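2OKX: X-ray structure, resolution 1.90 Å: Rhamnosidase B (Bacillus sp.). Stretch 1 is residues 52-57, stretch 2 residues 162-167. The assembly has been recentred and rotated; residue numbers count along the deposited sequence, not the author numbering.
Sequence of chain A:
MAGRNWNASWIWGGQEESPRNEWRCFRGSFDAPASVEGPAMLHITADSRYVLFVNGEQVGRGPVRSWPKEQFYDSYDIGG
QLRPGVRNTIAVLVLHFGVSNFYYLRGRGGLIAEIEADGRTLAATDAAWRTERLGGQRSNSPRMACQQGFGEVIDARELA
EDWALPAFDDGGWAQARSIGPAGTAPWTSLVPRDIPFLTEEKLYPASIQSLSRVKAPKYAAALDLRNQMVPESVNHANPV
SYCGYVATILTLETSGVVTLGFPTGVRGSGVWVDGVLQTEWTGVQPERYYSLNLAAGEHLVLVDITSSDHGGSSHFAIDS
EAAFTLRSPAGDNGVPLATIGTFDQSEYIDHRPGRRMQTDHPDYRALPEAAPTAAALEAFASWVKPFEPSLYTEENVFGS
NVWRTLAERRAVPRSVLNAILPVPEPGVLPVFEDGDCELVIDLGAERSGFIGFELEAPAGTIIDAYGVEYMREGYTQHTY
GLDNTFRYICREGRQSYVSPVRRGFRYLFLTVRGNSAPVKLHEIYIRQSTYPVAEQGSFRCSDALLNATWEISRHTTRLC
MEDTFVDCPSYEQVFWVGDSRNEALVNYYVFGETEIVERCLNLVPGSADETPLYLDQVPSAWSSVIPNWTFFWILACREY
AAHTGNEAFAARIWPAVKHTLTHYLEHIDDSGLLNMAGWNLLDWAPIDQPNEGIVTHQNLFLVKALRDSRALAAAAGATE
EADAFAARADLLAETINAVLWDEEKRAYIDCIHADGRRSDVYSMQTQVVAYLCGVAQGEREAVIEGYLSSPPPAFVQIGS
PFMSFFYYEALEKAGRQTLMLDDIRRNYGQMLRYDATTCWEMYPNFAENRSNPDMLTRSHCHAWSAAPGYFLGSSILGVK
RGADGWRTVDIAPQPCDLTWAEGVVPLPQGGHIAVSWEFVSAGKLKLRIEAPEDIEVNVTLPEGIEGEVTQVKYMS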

# COMPACT_ATOMS: atom_id res chain seq x y z
N LEU A 52 2.69 14.65 -16.56
CA LEU A 52 2.40 15.55 -17.68
C LEU A 52 2.78 17.02 -17.50
O LEU A 52 2.51 17.62 -16.45
CB LEU A 52 0.91 15.47 -18.02
CG LEU A 52 0.36 16.48 -19.04
CD1 LEU A 52 0.92 16.16 -20.43
CD2 LEU A 52 -1.17 16.40 -19.06
N PHE A 53 3.40 17.58 -18.53
CA PHE A 53 3.81 18.98 -18.54
C PHE A 53 3.25 19.67 -19.78
O PHE A 53 3.31 19.12 -20.89
CB PHE A 53 5.34 19.12 -18.58
CG PHE A 53 6.04 18.55 -17.39
CD1 PHE A 53 6.34 17.20 -17.31
CD2 PHE A 53 6.44 19.38 -16.34
CE1 PHE A 53 7.03 16.67 -16.22
CE2 PHE A 53 7.13 18.87 -15.24
CZ PHE A 53 7.42 17.51 -15.18
N VAL A 54 2.68 20.86 -19.60
CA VAL A 54 2.14 21.62 -20.72
C VAL A 54 2.81 22.98 -20.68
O VAL A 54 2.59 23.77 -19.76
CB VAL A 54 0.61 21.79 -20.62
CG1 VAL A 54 0.11 22.61 -21.80
CG2 VAL A 54 -0.07 20.43 -20.60
N ASN A 55 3.66 23.23 -21.67
CA ASN A 55 4.40 24.47 -21.76
C ASN A 55 5.30 24.65 -20.55
O ASN A 55 5.48 25.76 -20.05
CB ASN A 55 3.46 25.66 -21.92
CG ASN A 55 2.88 25.75 -23.32
OD1 ASN A 55 3.61 25.66 -24.30
ND2 ASN A 55 1.56 25.93 -23.41
N GLY A 56 5.84 23.53 -20.07
CA GLY A 56 6.74 23.57 -18.93
C GLY A 56 6.07 23.41 -17.58
O GLY A 56 6.74 23.09 -16.59
N GLU A 57 4.77 23.62 -17.53
CA GLU A 57 4.03 23.51 -16.27
C GLU A 57 3.52 22.09 -16.02
O GLU A 57 2.86 21.50 -16.87
CB GLU A 57 2.85 24.48 -16.29
CG GLU A 57 2.06 24.54 -14.99
CD GLU A 57 0.88 25.49 -15.08
OE1 GLU A 57 1.08 26.67 -15.45
OE2 GLU A 57 -0.26 25.07 -14.77
N ASP A 162 16.08 21.26 -18.00
CA ASP A 162 14.99 21.93 -18.69
C ASP A 162 14.37 21.15 -19.85
O ASP A 162 13.78 21.75 -20.74
CB ASP A 162 15.46 23.30 -19.21
CG ASP A 162 16.05 24.17 -18.12
OD1 ASP A 162 15.46 24.23 -17.02
OD2 ASP A 162 17.09 24.81 -18.36
N TRP A 163 14.48 19.83 -19.82
CA TRP A 163 13.94 19.00 -20.90
C TRP A 163 12.45 19.16 -21.16
O TRP A 163 11.96 18.83 -22.25
CB TRP A 163 14.24 17.52 -20.64
CG TRP A 163 13.44 16.92 -19.51
CD1 TRP A 163 13.79 16.85 -18.20
CD2 TRP A 163 12.14 16.32 -19.61
NE1 TRP A 163 12.80 16.25 -17.46
CE2 TRP A 163 11.77 15.92 -18.31
CE3 TRP A 163 11.25 16.09 -20.67
CZ2 TRP A 163 10.55 15.29 -18.03
CZ3 TRP A 163 10.04 15.47 -20.40
CH2 TRP A 163 9.69 15.08 -19.09
N ALA A 164 11.71 19.67 -20.18
CA ALA A 164 10.27 19.83 -20.33
C ALA A 164 9.83 21.24 -20.71
O ALA A 164 8.65 21.48 -20.96
CB ALA A 164 9.56 19.40 -19.05
N LEU A 165 10.78 22.17 -20.76
CA LEU A 165 10.46 23.56 -21.09
C LEU A 165 10.27 23.79 -22.59
O LEU A 165 10.91 23.14 -23.42
CB LEU A 165 11.53 24.50 -20.54
CG LEU A 165 11.73 24.45 -19.03
CD1 LEU A 165 12.77 25.49 -18.62
CD2 LEU A 165 10.41 24.71 -18.32
N PRO A 166 9.38 24.73 -22.95
CA PRO A 166 9.08 25.08 -24.34
C PRO A 166 10.31 25.46 -25.18
O PRO A 166 10.40 25.11 -26.35
CB PRO A 166 8.10 26.24 -24.20
CG PRO A 166 7.37 25.89 -22.94
CD PRO A 166 8.49 25.46 -22.03
N ALA A 167 11.24 26.18 -24.56
CA ALA A 167 12.44 26.63 -25.26
C ALA A 167 13.58 25.61 -25.29
O ALA A 167 14.65 25.89 -25.83
CB ALA A 167 12.93 27.93 -24.64
O HOH W 1 5.93 21.14 -21.46

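Packing of a β-turn against an irregular segment in Rhamnosidase B, between residues more than a hundred positions apart in the sequence. Residues 52-54 end a strand that reverses through a type I' turn from Val-54 to Glu-57, closed by two backbone hydrogen bonds, Val-54 N to Glu-57 O (2.8 Å) and Glu-57 N to Val-54 O (3.1 Å). Residues 162-165 form a type I turn, with Leu-165 N bonded to Asp-162 O at 3.0 Å. No direct hydrogen bond joins the two stretches; they meet through apolar packing, one CA-H...O contact and a bridging water, burying 258 Å² in all.

Strand alternation sets which side chains take part: Phe-53 points its CA-to-CB bond toward the second stretch, while those of Leu-52 and Val-54 point away and make no contact. With chi1 at -63° (m) and chi2 at 84°, the Phe-53 ring presents one face to Ala-164, whose CB lies 4.2 Å from the ring centroid and 18° off its normal, a CH-pi contact; the closest atoms are Phe-53 CG and Ala-164 CB, 4.0 Å apart. The single methyl of Ala-164 points toward the first stretch and fits directly over the ring. Trp-163 leaves its backbone sideways, but its chi1 of 71° (p) and chi2 of -91° bring the six-membered ring near Phe-53, with Trp-163 CZ2 4.2 Å from Phe-53 CE1. The Phe-53 ring and the Trp-163 six-membered ring meet obliquely, their centroids 5.7 Å apart and planes at 73°. Trp-163 NE1 is hydrogen-bonded elsewhere in the structure, so the indole can be buried without leaving its polar group unsatisfied.

At the turn, Gly-56 comes close to the other backbone, its CA 4.3 Å from Leu-165 CA. Its phi/psi of 91/-18 by itself calls for glycine, since a CB would be jammed against the preceding carbonyl oxygen; the packing adds a second reason, because an ideal CB would lie 3.0 Å from Leu-165 CD2, a clash, and 3.3 Å from Pro-166 CD. The bare CA of Gly-56 instead approaches Ala-164 O at 3.5 Å in a CA-H...O contact. Water 1 reinforces this junction, accepting from Gly-56 N at 2.8 Å and donating to Ala-164 O at 2.8 Å, so that one carbonyl oxygen receives both the water and the CA-H.

Leu-165 starts away from the first stretch, yet its m,t conformation (chi1 -59°, chi2 -177°) brings its end back, placing CD2 3.9 Å from Gly-56 CA. The CA-to-CB bond of Pro-166 points toward the first stretch, and its ring has a C-gamma exo pucker: CG lies 3.4 Å from Asn-55 C, and CD 3.8 Å from Gly-56 N. Asn-55 has positive phi and psi (60/36), a conformation asparagine tolerates well. Its chi1 of -75° (m) and chi2 of -48° accompany an amide with both OD1 and ND2 hydrogen-bonded elsewhere; Asn-55 OD1 still passes 4.0 Å from Pro-166 CG, a packing contact.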